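Local coordinates for beta-n-acetylhexosaminidase (Streptococcus pneumoniae, PDB 4AZH), which probably removes terminal beta-linked N-acetylglucosamine from glycans as an exo-acting glycoside hydrolase of family 20, and is bound here to a lactone-oxime inhibitor, at residues Ala18-Phe23 with Gly48-Arg53; Arg30-Ala35 with Glu103-Lys108; Gly278-Ile283 with Gly303-Asn308. All coordinates share one frame; numbering follows the deposited sequence. Where two conformers were deposited one is given.

Contact 1: residues Ala18-Phe23 with Gly48-Arg53; sequences AGRKYF and GNDGLR. With LOG (N-acetylglucosaminono-1,5-lactone (Z)-oxime), chain E.
Asp50 OD2 is gripped twice: Arg20 NE reaches it at 3.2 Å as a salt bridge, and water 1, which accepts a hydrogen bond from Arg20 NH2, donates one back to it. The arginine comes from above the carboxylate, 66° out of its plane, and the two flat groups stand 76° apart. Extended from CG to NE, the Arg20 chain carries its guanidinium to the inhibitor, where NH2 donates to O3 of the inhibitor at 2.7 Å. NH1 adds weak bonds to O3 and O4, the latter also 2.7 Å from it, and pairs with Asp17. Asp50 thus acts from the second shell, and together with Asp17 it helps hold the guanidinium in place against the inhibitor.

Behind this group, Arg53 holds the backbone of the first loop. Its NH2 donates to Arg20 O at 3.1 Å from above the carbonyl plane, while NE makes a weak bond with Gly19 O at 3.0 Å. Thr91 O and Tyr85 O take further N-H groups of Arg53. Two loops following neighbouring parallel strands, 11-17 and 42-46, therefore meet beside the inhibitor, a layout typical of the active-site rim of a family 20 TIM barrel.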
loop_
_atom_site.group_PDB
_atom_site.type_symbol
_atom_site.label_atom_id
_atom_site.label_comp_id
_atom_site.label_asym_id
_atom_site.label_seq_id
_atom_site.Cartn_x
_atom_site.Cartn_y
_atom_site.Cartn_z
ATOM N N ALA A 18 -2.513 7.975 2.512
ATOM C CA ALA A 18 -3.806 8.630 2.778
ATOM C C ALA A 18 -4.113 8.510 4.241
ATOM O O ALA A 18 -5.258 8.525 4.640
ATOM C CB ALA A 18 -4.927 8.004 1.942
ATOM N N GLY A 19 -3.067 8.336 5.035
ATOM C CA GLY A 19 -3.176 8.260 6.471
ATOM C C GLY A 19 -2.843 9.615 7.061
ATOM O O GLY A 19 -3.583 10.138 7.894
ATOM N N ARG A 20 -1.720 10.188 6.657
ATOM C CA ARG A 20 -1.368 11.490 7.185
ATOM C C ARG A 20 -2.311 12.555 6.602
ATOM O O ARG A 20 -2.697 13.502 7.305
ATOM C CB ARG A 20 0.104 11.843 6.913
ATOM C CG ARG A 20 1.143 10.974 7.617
ATOM C CD ARG A 20 2.560 11.497 7.354
ATOM N NE ARG A 20 3.629 10.843 8.137
ATOM C CZ ARG A 20 4.424 9.887 7.666
ATOM N NH1 ARG A 20 4.239 9.402 6.427
ATOM N NH2 ARG A 20 5.386 9.389 8.435
ATOM N N LYS A 21 -2.717 12.359 5.344
ATOM C CA LYS A 21 -3.393 13.375 4.549
ATOM C C LYS A 21 -4.651 12.782 3.910
ATOM O O LYS A 21 -4.655 11.606 3.538
ATOM C CB LYS A 21 -2.418 13.900 3.469
ATOM C CG LYS A 21 -2.995 14.991 2.584
ATOM C CD LYS A 21 -1.970 15.612 1.655
ATOM C CE LYS A 21 -2.654 16.656 0.767
ATOM N NZ LYS A 21 -2.816 17.945 1.478
ATOM N N TYR A 22 -5.713 13.593 3.777
ATOM C CA TYR A 22 -6.973 13.129 3.210
ATOM C C TYR A 22 -6.955 13.169 1.670
ATOM O O TYR A 22 -6.418 14.117 1.049
ATOM C CB TYR A 22 -8.146 13.930 3.806
ATOM C CG TYR A 22 -9.504 13.554 3.242
ATOM C CD1 TYR A 22 -9.992 14.161 2.087
ATOM C CD2 TYR A 22 -10.275 12.573 3.837
ATOM C CE1 TYR A 22 -11.215 13.791 1.540
ATOM C CE2 TYR A 22 -11.503 12.202 3.320
ATOM C CZ TYR A 22 -11.979 12.816 2.166
ATOM O OH TYR A 22 -13.208 12.438 1.627
ATOM N N PHE A 23 -7.511 12.137 1.050
ATOM C CA PHE A 23 -7.712 12.085 -0.401
ATOM C C PHE A 23 -9.171 11.748 -0.640
ATOM O O PHE A 23 -9.708 10.873 0.042
ATOM C CB PHE A 23 -6.863 10.995 -1.071
ATOM C CG PHE A 23 -5.398 11.309 -1.129
ATOM C CD1 PHE A 23 -4.603 11.223 0.009
ATOM C CD2 PHE A 23 -4.812 11.682 -2.319
ATOM C CE1 PHE A 23 -3.244 11.519 -0.049
ATOM C CE2 PHE A 23 -3.453 11.971 -2.384
ATOM C CZ PHE A 23 -2.666 11.882 -1.245
ATOM N N GLY A 48 -4.441 3.926 7.911
ATOM C CA GLY A 48 -3.985 4.290 9.245
ATOM C C GLY A 48 -2.482 4.487 9.106
ATOM O O GLY A 48 -1.724 3.528 8.891
ATOM N N ASN A 49 -2.062 5.735 9.185
ATOM C CA ASN A 49 -0.664 6.102 9.203
ATOM C C ASN A 49 -0.600 7.509 9.807
ATOM O O ASN A 49 -0.923 8.499 9.113
ATOM C CB ASN A 49 -0.104 6.057 7.775
ATOM C CG ASN A 49 1.399 6.227 7.728
ATOM O OD1 ASN A 49 1.910 7.098 7.014
ATOM N ND2 ASN A 49 2.128 5.372 8.466
ATOM N N ASP A 50 -0.204 7.590 11.087
ATOM C CA ASP A 50 -0.404 8.801 11.930
ATOM C C ASP A 50 -1.889 9.106 12.132
ATOM O O ASP A 50 -2.448 8.729 13.160
ATOM C CB ASP A 50 0.324 10.050 11.385
ATOM C CG ASP A 50 1.834 9.868 11.312
ATOM O OD1 ASP A 50 2.317 8.711 11.411
ATOM O OD2 ASP A 50 2.551 10.879 11.152
ATOM N N GLY A 51 -2.510 9.796 11.158
ATOM C CA GLY A 51 -3.975 9.958 11.086
ATOM C C GLY A 51 -4.680 8.636 10.732
ATOM O O GLY A 51 -4.111 7.766 10.051
ATOM N N LEU A 52 -5.914 8.469 11.213
ATOM C CA LEU A 52 -6.733 7.295 10.858
ATOM C C LEU A 52 -7.933 7.784 10.062
ATOM O O LEU A 52 -8.839 8.440 10.615
ATOM C CB LEU A 52 -7.153 6.505 12.102
ATOM C CG LEU A 52 -7.955 5.208 11.899
ATOM C CD1 LEU A 52 -7.276 4.208 10.967
ATOM C CD2 LEU A 52 -8.300 4.553 13.241
ATOM N N ARG A 53 -7.914 7.459 8.767
ATOM C CA ARG A 53 -8.723 8.112 7.747
ATOM C C ARG A 53 -9.711 7.158 7.070
ATOM O O ARG A 53 -10.063 7.288 5.894
ATOM C CB ARG A 53 -7.801 8.845 6.760
ATOM C CG ARG A 53 -7.032 9.991 7.436
ATOM C CD ARG A 53 -6.518 11.082 6.519
ATOM N NE ARG A 53 -5.763 12.101 7.277
ATOM C CZ ARG A 53 -6.305 13.163 7.882
ATOM N NH1 ARG A 53 -7.605 13.376 7.827
ATOM N NH2 ARG A 53 -5.538 14.023 8.558
HETATM C C2 LOG E . 8.433 6.373 6.897
HETATM C C3 LOG E . 7.227 7.046 6.246
HETATM C C4 LOG E . 7.659 8.411 5.758
HETATM C C5 LOG E . 8.730 8.202 4.696
HETATM C C6 LOG E . 9.048 9.547 4.009
HETATM C C7 LOG E . 8.490 4.187 5.719
HETATM C C8 LOG E . 8.146 2.700 5.771
HETATM N N2 LOG E . 8.244 4.902 6.859
HETATM O O1 LOG E . 11.862 6.334 6.165
HETATM O O3 LOG E . 6.065 7.131 7.177
HETATM O O4 LOG E . 6.579 9.064 5.142
HETATM O O5 LOG E . 9.867 7.676 5.298
HETATM O O6 LOG E . 9.773 10.396 4.866
HETATM C C1 LOG E . 9.676 6.703 6.266
HETATM O O7 LOG E . 9.010 4.656 4.705
HETATM N N1 LOG E . 10.685 6.044 6.738
HETATM O O HOH W 1 5.819 10.702 11.096
#

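Contact 2: residues Arg30-Ala35 with Glu103-Lys108; sequences RIVDKA and EYAKSK
Val32 and Asp33 of helix 25-38 meet Tyr104, Ala105 and Lys108 at the end of helix 95-107, two neighbouring helices on the outside of the TIM barrel. Val32 points into the interface, and its CG2 lies 3.8 Å from Tyr104 CD2 and 4.1 Å from Ala105 CB. The branch is modelled with CG1 almost eclipsing the backbone N (chi1 -3°), which leaves the exact position of CG2 less certain.

Beside this apolar patch, Tyr104 OH donates to Asp33 OD1. The carboxylate oxygen sits near the ring plane, at its edge, and the carboxylate is turned 50° from the ring. Asp33 has two conformers and the modelled separation is very short, so the length of this bond is doubtful. Lys108 approaches the same oxygen by its aliphatic end, its chain bending at the last torsion; NZ makes only a long salt bridge with Asp33 OD1, 3.8 Å away, and is hydrogen-bonded to Asn363.

Further out, Lys29 gives the Tyr104 ring a cation-pi partner, and Ala105 rests on Ile110. The short helical segments run 13° from parallel with their axes 10.0 Å apart, as suits helices that flank adjacent parallel strands. In the last turn of helix 95-107, Ser107 OG donates to Tyr104 O at 2.6 Å, in the carbonyl plane and on a lone pair.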
loop_
_atom_site.group_PDB
_atom_site.type_symbol
_atom_site.label_atom_id
_atom_site.label_comp_id
_atom_site.label_asym_id
_atom_site.label_seq_id
_atom_site.Cartn_x
_atom_site.Cartn_y
_atom_site.Cartn_z
ATOM N N ARG A 30 -8.838 8.538 -9.669
ATOM C CA ARG A 30 -7.954 9.011 -10.717
ATOM C C ARG A 30 -6.575 8.357 -10.584
ATOM O O ARG A 30 -5.942 8.017 -11.588
ATOM C CB ARG A 30 -7.883 10.547 -10.748
ATOM C CG ARG A 30 -9.220 11.211 -11.131
ATOM C CD ARG A 30 -9.153 12.740 -11.145
ATOM N NE ARG A 30 -8.106 13.214 -12.049
ATOM C CZ ARG A 30 -8.202 13.291 -13.383
ATOM N NH1 ARG A 30 -9.318 12.920 -14.014
ATOM N NH2 ARG A 30 -7.167 13.739 -14.088
ATOM N N ILE A 31 -6.106 8.168 -9.356
ATOM C CA ILE A 31 -4.854 7.409 -9.144
ATOM C C ILE A 31 -4.977 5.979 -9.693
ATOM O O ILE A 31 -4.092 5.529 -10.443
ATOM C CB ILE A 31 -4.380 7.436 -7.686
ATOM C CG1 ILE A 31 -3.812 8.821 -7.390
ATOM C CG2 ILE A 31 -3.324 6.369 -7.417
ATOM C CD1 ILE A 31 -3.889 9.209 -5.932
ATOM N N VAL A 32 -6.082 5.285 -9.383
ATOM C CA VAL A 32 -6.227 3.934 -9.940
ATOM C C VAL A 32 -6.318 3.887 -11.461
ATOM O O VAL A 32 -5.782 2.953 -12.079
ATOM C CB VAL A 32 -7.244 2.971 -9.259
ATOM C CG1 VAL A 32 -7.912 3.535 -8.035
ATOM C CG2 VAL A 32 -8.194 2.338 -10.277
ATOM N N ASP A 33 -6.989 4.896 -12.029
ATOM C CA ASP A 33 -7.100 5.081 -13.472
ATOM C C ASP A 33 -5.720 5.096 -14.066
ATOM O O ASP A 33 -5.386 4.280 -14.924
ATOM C CB ASP A 33 -7.761 6.432 -13.797
ATOM C CG ASP A 33 -9.240 6.381 -13.703
ATOM O OD1 ASP A 33 -9.768 5.259 -13.546
ATOM O OD2 ASP A 33 -9.873 7.458 -13.788
ATOM N N LYS A 34 -4.934 6.051 -13.590
ATOM C CA LYS A 34 -3.574 6.278 -14.071
ATOM C C LYS A 34 -2.727 5.050 -13.796
ATOM O O LYS A 34 -1.955 4.628 -14.646
ATOM C CB LYS A 34 -2.942 7.513 -13.425
ATOM C CG LYS A 34 -1.647 7.949 -14.090
ATOM C CD LYS A 34 -1.920 8.402 -15.521
ATOM C CE LYS A 34 -0.669 9.013 -16.140
ATOM N NZ LYS A 34 -0.868 9.423 -17.562
ATOM N N ALA A 35 -2.899 4.447 -12.626
ATOM C CA ALA A 35 -2.261 3.135 -12.380
ATOM C C ALA A 35 -2.612 2.087 -13.451
ATOM O O ALA A 35 -1.741 1.348 -13.891
ATOM C CB ALA A 35 -2.620 2.620 -11.010
ATOM N N GLU A 103 -14.225 -1.963 -5.875
ATOM C CA GLU A 103 -14.976 -2.431 -7.063
ATOM C C GLU A 103 -14.374 -1.820 -8.319
ATOM O O GLU A 103 -14.073 -2.519 -9.293
ATOM C CB GLU A 103 -16.484 -2.089 -6.950
ATOM C CG GLU A 103 -17.296 -2.144 -8.251
ATOM C CD GLU A 103 -18.752 -1.695 -8.083
ATOM O OE1 GLU A 103 -19.038 -0.481 -8.175
ATOM O OE2 GLU A 103 -19.627 -2.558 -7.878
ATOM N N TYR A 104 -14.169 -0.509 -8.266
ATOM C CA TYR A 104 -13.649 0.245 -9.392
ATOM C C TYR A 104 -12.253 -0.241 -9.795
ATOM O O TYR A 104 -11.994 -0.524 -10.948
ATOM C CB TYR A 104 -13.601 1.704 -8.990
ATOM C CG TYR A 104 -13.190 2.635 -10.086
ATOM C CD1 TYR A 104 -14.124 3.059 -11.051
ATOM C CD2 TYR A 104 -11.902 3.122 -10.152
ATOM C CE1 TYR A 104 -13.764 3.928 -12.069
ATOM C CE2 TYR A 104 -11.536 3.997 -11.160
ATOM C CZ TYR A 104 -12.475 4.397 -12.110
ATOM O OH TYR A 104 -12.118 5.277 -13.113
ATOM N N ALA A 105 -11.370 -0.367 -8.821
ATOM C CA ALA A 105 -10.053 -0.876 -9.078
ATOM C C ALA A 105 -10.126 -2.288 -9.661
ATOM O O ALA A 105 -9.374 -2.591 -10.587
ATOM C CB ALA A 105 -9.223 -0.835 -7.823
ATOM N N LYS A 106 -11.051 -3.120 -9.158
ATOM C CA LYS A 106 -11.229 -4.488 -9.686
ATOM C C LYS A 106 -11.633 -4.485 -11.171
ATOM O O LYS A 106 -11.114 -5.291 -11.952
ATOM C CB LYS A 106 -12.240 -5.302 -8.860
ATOM C CG LYS A 106 -12.299 -6.792 -9.211
ATOM C CD LYS A 106 -13.358 -7.510 -8.381
ATOM C CE LYS A 106 -13.466 -8.975 -8.785
ATOM N NZ LYS A 106 -14.485 -9.743 -7.989
ATOM N N SER A 107 -12.513 -3.545 -11.554
ATOM C CA SER A 107 -12.962 -3.403 -12.941
ATOM C C SER A 107 -11.837 -3.041 -13.886
ATOM O O SER A 107 -11.964 -3.213 -15.090
ATOM C CB SER A 107 -14.049 -2.341 -13.075
ATOM O OG SER A 107 -13.468 -1.051 -13.026
ATOM N N LYS A 108 -10.746 -2.527 -13.342
ATOM C CA LYS A 108 -9.604 -2.165 -14.153
ATOM C C LYS A 108 -8.384 -3.073 -13.917
ATOM O O LYS A 108 -7.259 -2.691 -14.249
ATOM C CB LYS A 108 -9.272 -0.698 -13.913
ATOM C CG LYS A 108 -10.107 0.234 -14.779
ATOM C CD LYS A 108 -10.210 1.610 -14.176
ATOM C CE LYS A 108 -11.295 2.391 -14.876
ATOM N NZ LYS A 108 -10.858 2.795 -16.230
#

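Contact 3: residues Gly278-Ile283 with Gly303-Asn308; sequences GDWYYI and GKTPFN. With LOG (N-acetylglucosaminono-1,5-lactone (Z)-oxime), chain E.
Asp279 and Thr305 both turn their polar branches beside their own backbone N, CG of Asp279 at chi1 -69° and OG1 of Thr305 at chi1 -58°, and the two side chains then cross at about a right angle. This ties the 3-10 turn that leads into strand 282-283 to the chain just leaving helix 295-304, within the beta-alpha-beta unit of the TIM barrel that strand 322-330 completes. Thr305 OG1 donates to Asp279 OD2, although the modelled distance is too short for its length to be trusted.

Trp280 supplies the larger, buried part of the interface. The edge of its indole faces the carbonyls of the chain as it leaves the helix: CZ2 is 3.5 Å from Pro306 O, and CH2 is 3.5 Å from Phe307 O. Its NE1 donates to Asn301 O, which helps to fix the rotation of the ring, while the hydrogen bond to Phe307 O comes from Ser325 OG.

On the pocket side of the same short segment, Tyr281 OH donates to O7, the acetamide oxygen of the inhibitor, at 2.6 Å. In family 20 enzymes the substrate's acetamido group serves as the nucleophile, so this bond is consistent with a role in orienting it. Ile283 CD1 approaches O6 of the inhibitor at 3.3 Å, and Trp330 meets the Tyr281 ring edge-to-face. Over the centre of one face of that ring sits Gly278 CA, 3.9 Å above its plane.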
loop_
_atom_site.group_PDB
_atom_site.type_symbol
_atom_site.label_atom_id
_atom_site.label_comp_id
_atom_site.label_asym_id
_atom_site.label_seq_id
_atom_site.Cartn_x
_atom_site.Cartn_y
_atom_site.Cartn_z
ATOM N N GLY A 278 13.551 3.018 -0.885
ATOM C CA GLY A 278 13.637 4.400 -0.479
ATOM C C GLY A 278 14.006 5.365 -1.609
ATOM O O GLY A 278 13.608 6.514 -1.567
ATOM N N ASP A 279 14.751 4.900 -2.620
ATOM C CA ASP A 279 15.172 5.773 -3.731
ATOM C C ASP A 279 13.987 6.394 -4.474
ATOM O O ASP A 279 14.105 7.471 -5.025
ATOM C CB ASP A 279 16.029 5.013 -4.750
ATOM C CG ASP A 279 17.392 4.612 -4.222
ATOM O OD1 ASP A 279 17.825 5.053 -3.127
ATOM O OD2 ASP A 279 18.023 3.824 -4.946
ATOM N N TRP A 280 12.861 5.702 -4.476
ATOM C CA TRP A 280 11.727 6.093 -5.249
ATOM C C TRP A 280 10.753 6.940 -4.479
ATOM O O TRP A 280 9.705 7.260 -5.015
ATOM C CB TRP A 280 11.014 4.849 -5.770
ATOM C CG TRP A 280 11.869 3.982 -6.656
ATOM C CD1 TRP A 280 12.782 4.387 -7.623
ATOM C CD2 TRP A 280 11.923 2.507 -6.685
ATOM N NE1 TRP A 280 13.370 3.302 -8.234
ATOM C CE2 TRP A 280 12.905 2.150 -7.710
ATOM C CE3 TRP A 280 11.270 1.487 -5.995
ATOM C CZ2 TRP A 280 13.208 0.832 -8.006
ATOM C CZ3 TRP A 280 11.591 0.164 -6.306
ATOM C CH2 TRP A 280 12.537 -0.151 -7.286
ATOM N N TYR A 281 11.062 7.292 -3.225
ATOM C CA TYR A 281 10.128 8.022 -2.354
ATOM C C TYR A 281 9.938 9.487 -2.840
ATOM O O TYR A 281 10.904 10.186 -3.162
ATOM C CB TYR A 281 10.693 8.076 -0.940
ATOM C CG TYR A 281 10.427 6.888 -0.058
ATOM C CD1 TYR A 281 9.893 5.700 -0.573
ATOM C CD2 TYR A 281 10.756 6.933 1.290
ATOM C CE1 TYR A 281 9.660 4.598 0.240
ATOM C CE2 TYR A 281 10.515 5.850 2.118
ATOM C CZ TYR A 281 9.962 4.675 1.595
ATOM O OH TYR A 281 9.706 3.583 2.413
ATOM N N TYR A 282 8.698 9.939 -2.908
ATOM C CA TYR A 282 8.443 11.359 -3.002
ATOM C C TYR A 282 7.555 11.789 -1.829
ATOM O O TYR A 282 6.526 11.172 -1.537
ATOM C CB TYR A 282 7.818 11.716 -4.339
ATOM C CG TYR A 282 7.326 13.143 -4.410
ATOM C CD1 TYR A 282 8.179 14.218 -4.096
ATOM C CD2 TYR A 282 6.016 13.434 -4.800
ATOM C CE1 TYR A 282 7.727 15.532 -4.163
ATOM C CE2 TYR A 282 5.562 14.749 -4.873
ATOM C CZ TYR A 282 6.417 15.789 -4.561
ATOM O OH TYR A 282 5.985 17.102 -4.630
ATOM N N ILE A 283 8.005 12.822 -1.126
ATOM C CA ILE A 283 7.263 13.411 -0.034
ATOM C C ILE A 283 6.624 14.694 -0.603
ATOM O O ILE A 283 7.324 15.555 -1.117
ATOM C CB ILE A 283 8.225 13.730 1.108
ATOM C CG1 ILE A 283 8.788 12.420 1.694
ATOM C CG2 ILE A 283 7.547 14.571 2.153
ATOM C CD1 ILE A 283 10.077 12.627 2.468
ATOM N N GLY A 303 15.016 5.643 -12.956
ATOM C CA GLY A 303 15.919 5.189 -14.020
ATOM C C GLY A 303 17.177 4.556 -13.466
ATOM O O GLY A 303 17.602 3.489 -13.931
ATOM N N LYS A 304 17.751 5.190 -12.450
ATOM C CA LYS A 304 19.020 4.768 -11.886
ATOM C C LYS A 304 18.942 3.547 -10.999
ATOM O O LYS A 304 19.868 2.778 -10.953
ATOM C CB LYS A 304 19.632 5.886 -11.047
ATOM C CG LYS A 304 20.460 6.879 -11.820
ATOM C CD LYS A 304 21.472 7.518 -10.876
ATOM C CE LYS A 304 21.741 8.933 -11.326
ATOM N NZ LYS A 304 21.744 9.831 -10.130
ATOM N N THR A 305 17.879 3.391 -10.234
ATOM C CA THR A 305 17.824 2.246 -9.356
ATOM C C THR A 305 17.060 1.126 -10.061
ATOM O O THR A 305 15.873 1.281 -10.331
ATOM C CB THR A 305 17.154 2.581 -8.013
ATOM O OG1 THR A 305 17.874 3.634 -7.375
ATOM C CG2 THR A 305 17.142 1.347 -7.109
ATOM N N PRO A 306 17.725 -0.014 -10.338
ATOM C CA PRO A 306 16.987 -1.069 -11.030
ATOM C C PRO A 306 15.652 -1.505 -10.332
ATOM O O PRO A 306 15.527 -1.503 -9.069
ATOM C CB PRO A 306 17.998 -2.210 -11.112
ATOM C CG PRO A 306 19.337 -1.527 -11.085
ATOM C CD PRO A 306 19.153 -0.355 -10.153
ATOM N N PHE A 307 14.662 -1.829 -11.181
ATOM C CA PHE A 307 13.405 -2.415 -10.723
ATOM C C PHE A 307 13.597 -3.434 -9.589
ATOM O O PHE A 307 12.890 -3.347 -8.578
ATOM C CB PHE A 307 12.649 -3.063 -11.882
ATOM C CG PHE A 307 11.240 -3.509 -11.523
ATOM C CD1 PHE A 307 10.179 -2.616 -11.565
ATOM C CD2 PHE A 307 10.986 -4.821 -11.172
ATOM C CE1 PHE A 307 8.883 -3.015 -11.260
ATOM C CE2 PHE A 307 9.698 -5.234 -10.857
ATOM C CZ PHE A 307 8.644 -4.336 -10.898
ATOM N N ASN A 308 14.530 -4.372 -9.733
ATOM C CA ASN A 308 14.721 -5.428 -8.705
ATOM C C ASN A 308 15.782 -5.140 -7.677
ATOM O O ASN A 308 16.147 -6.039 -6.879
ATOM C CB ASN A 308 15.102 -6.775 -9.332
ATOM C CG ASN A 308 14.027 -7.334 -10.239
ATOM O OD1 ASN A 308 14.322 -7.782 -11.357
ATOM N ND2 ASN A 308 12.772 -7.248 -9.808
HETATM C C2 LOG E . 8.433 6.373 6.897
HETATM C C3 LOG E . 7.227 7.046 6.246
HETATM C C4 LOG E . 7.659 8.411 5.758
HETATM C C5 LOG E . 8.730 8.202 4.696
HETATM C C6 LOG E . 9.048 9.547 4.009
HETATM C C7 LOG E . 8.490 4.187 5.719
HETATM C C8 LOG E . 8.146 2.700 5.771
HETATM N N2 LOG E . 8.244 4.902 6.859
HETATM O O1 LOG E . 11.862 6.334 6.165
HETATM O O3 LOG E . 6.065 7.131 7.177
HETATM O O4 LOG E . 6.579 9.064 5.142
HETATM O O5 LOG E . 9.867 7.676 5.298
HETATM O O6 LOG E . 9.773 10.396 4.866
HETATM C C1 LOG E . 9.676 6.703 6.266
HETATM O O7 LOG E . 9.010 4.656 4.705
HETATM N N1 LOG E . 10.685 6.044 6.738
#

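In the fold
From the N terminus, strand 11-17 leads into residues 18-23, and helix 25-38 carries residues 30-35 before strand 42-46 brings the chain to 48-53, closing contact 1. Contact 2, opened within that loop, closes only at residues 103-108, so the two cross. Contact 1 joins loops that follow two adjacent barrel strands, whereas contact 2 joins outer helices; their nearest atoms are about 4 Å apart without touching. Contact 3 comes later in series, closing a short loop that ties the turn before strand 282-283 to the exit of helix 295-304. Its centre is about 23 Å from those of the other two, yet contacts 1 and 3 both reach the inhibitor in the pocket.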